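Local coordinates for putative tetR family transcription regulator (Shewanella loihica, PDB 3PPB), which probably binds DNA through an N-terminal helix-turn-helix domain and regulates transcription, as other TetR-family proteins do, at residues L187-N190 and A191-V194. Sequence-based numbering, arbitrary orientation.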
loop_
_atom_site.group_PDB
_atom_site.type_symbol
_atom_site.label_atom_id
_atom_site.label_comp_id
_atom_site.label_asym_id
_atom_site.label_seq_id
_atom_site.Cartn_x
_atom_site.Cartn_y
_atom_site.Cartn_z
ATOM N N LEU A 187 1.320 -13.303 10.962
ATOM C CA LEU A 187 1.021 -11.864 11.087
ATOM C C LEU A 187 -0.381 -11.601 10.580
ATOM O O LEU A 187 -1.114 -10.869 11.215
ATOM C CB LEU A 187 2.038 -10.989 10.337
ATOM C CG LEU A 187 3.430 -10.857 10.994
ATOM C CD1 LEU A 187 4.486 -10.600 9.961
ATOM C CD2 LEU A 187 3.470 -9.780 12.094
ATOM N N PHE A 188 -0.771 -12.247 9.467
ATOM C CA PHE A 188 -2.096 -12.089 8.857
ATOM C C PHE A 188 -3.223 -12.615 9.786
ATOM O O PHE A 188 -4.164 -11.877 10.080
ATOM C CB PHE A 188 -2.122 -12.809 7.502
ATOM C CG PHE A 188 -3.469 -12.825 6.825
ATOM C CD1 PHE A 188 -3.981 -11.677 6.231
ATOM C CD2 PHE A 188 -4.205 -14.002 6.733
ATOM C CE1 PHE A 188 -5.215 -11.705 5.567
ATOM C CE2 PHE A 188 -5.447 -14.024 6.096
ATOM C CZ PHE A 188 -5.948 -12.878 5.519
ATOM N N TRP A 189 -3.131 -13.891 10.217
ATOM C CA TRP A 189 -4.123 -14.530 11.062
ATOM C C TRP A 189 -4.230 -13.858 12.434
ATOM O O TRP A 189 -5.347 -13.568 12.877
ATOM C CB TRP A 189 -3.806 -16.035 11.243
ATOM C CG TRP A 189 -4.886 -16.748 12.013
ATOM C CD1 TRP A 189 -4.834 -17.151 13.318
ATOM C CD2 TRP A 189 -6.200 -17.101 11.534
ATOM N NE1 TRP A 189 -6.029 -17.742 13.679
ATOM C CE2 TRP A 189 -6.887 -17.717 12.604
ATOM C CE3 TRP A 189 -6.867 -16.954 10.294
ATOM C CZ2 TRP A 189 -8.208 -18.196 12.477
ATOM C CZ3 TRP A 189 -8.166 -17.442 10.169
ATOM C CH2 TRP A 189 -8.816 -18.068 11.248
ATOM N N ASN A 190 -3.082 -13.610 13.107
ATOM C CA ASN A 190 -3.066 -13.054 14.467
ATOM C C ASN A 190 -3.615 -11.637 14.544
ATOM O O ASN A 190 -4.107 -11.245 15.607
ATOM C CB ASN A 190 -1.683 -13.151 15.087
ATOM C CG ASN A 190 -1.333 -14.577 15.406
ATOM O OD1 ASN A 190 -2.186 -15.465 15.395
ATOM N ND2 ASN A 190 -0.069 -14.842 15.659
ATOM N N ALA A 191 -3.586 -10.880 13.439
ATOM C CA ALA A 191 -4.209 -9.547 13.457
ATOM C C ALA A 191 -5.703 -9.671 13.709
ATOM O O ALA A 191 -6.249 -8.890 14.472
ATOM C CB ALA A 191 -3.980 -8.820 12.117
HETATM N N MSE A 192 -6.341 -10.684 13.094
HETATM C CA MSE A 192 -7.789 -10.954 13.113
HETATM C C MSE A 192 -8.286 -11.836 14.238
HETATM O O MSE A 192 -9.456 -11.753 14.591
HETATM C CB MSE A 192 -8.187 -11.705 11.828
HETATM C CG MSE A 192 -7.881 -10.997 10.530
HETATM SE SE MSE A 192 -8.850 -11.907 9.123
HETATM C CE MSE A 192 -7.783 -13.548 8.973
ATOM N N ALA A 193 -7.465 -12.820 14.681
ATOM C CA ALA A 193 -7.913 -13.827 15.641
ATOM C C ALA A 193 -8.313 -13.220 16.981
ATOM O O ALA A 193 -7.717 -12.220 17.397
ATOM C CB ALA A 193 -6.825 -14.883 15.845
ATOM N N VAL A 194 -9.314 -13.843 17.665
ATOM C CA VAL A 194 -9.779 -13.433 19.000
ATOM C C VAL A 194 -8.642 -13.605 20.009
ATOM O O VAL A 194 -7.867 -14.573 19.912
ATOM C CB VAL A 194 -11.027 -14.203 19.527
ATOM C CG1 VAL A 194 -12.320 -13.730 18.897
ATOM C CG2 VAL A 194 -10.863 -15.713 19.396
HETATM O O HOH W 1 -4.492 -12.394 17.979
#
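In one of its two modelled conformers, the methyl end of selenomethionine M192 sits between two aromatic rings of the turn before it, F188 and W189. Its CE lies 3.7 Å from F188 CE2 and 3.8 Å from W189 CE3, meeting both rings obliquely. The side chain bends at its third torsion (chi3 -73°), which brings CE back toward the rings. SE also makes a Met-aromatic contact with F188, 5.2 Å from the ring centroid. The same side of the indole, at its five-membered ring, meets A193, whose CB lies 3.7 Å from W189 NE1. With W189 replaced by an alanine, the methyl groups of M192 and A193 would probably lose their shared partner, and a gap is likely to open beside helix 82-99.

The backbone bonds run along the last part of helix 178-192. W189 O accepts a hydrogen bond from A193 N at 2.9 Å and a weak one from M192 N. A water lies 2.7 Å from N190 O and can also reach A193 O, though at a longer 3.3 Å.

W189 packs on L82, K83 and A86 of helix 82-99, where F188 stacks on W90. M192 and F188 rest on C157 of helix 150-170. Helices 150-170 and 178-192 are the chain's last two; such a pair commonly forms the TetR-family dimer interface, consistent with A191 meeting A191 of the second subunit.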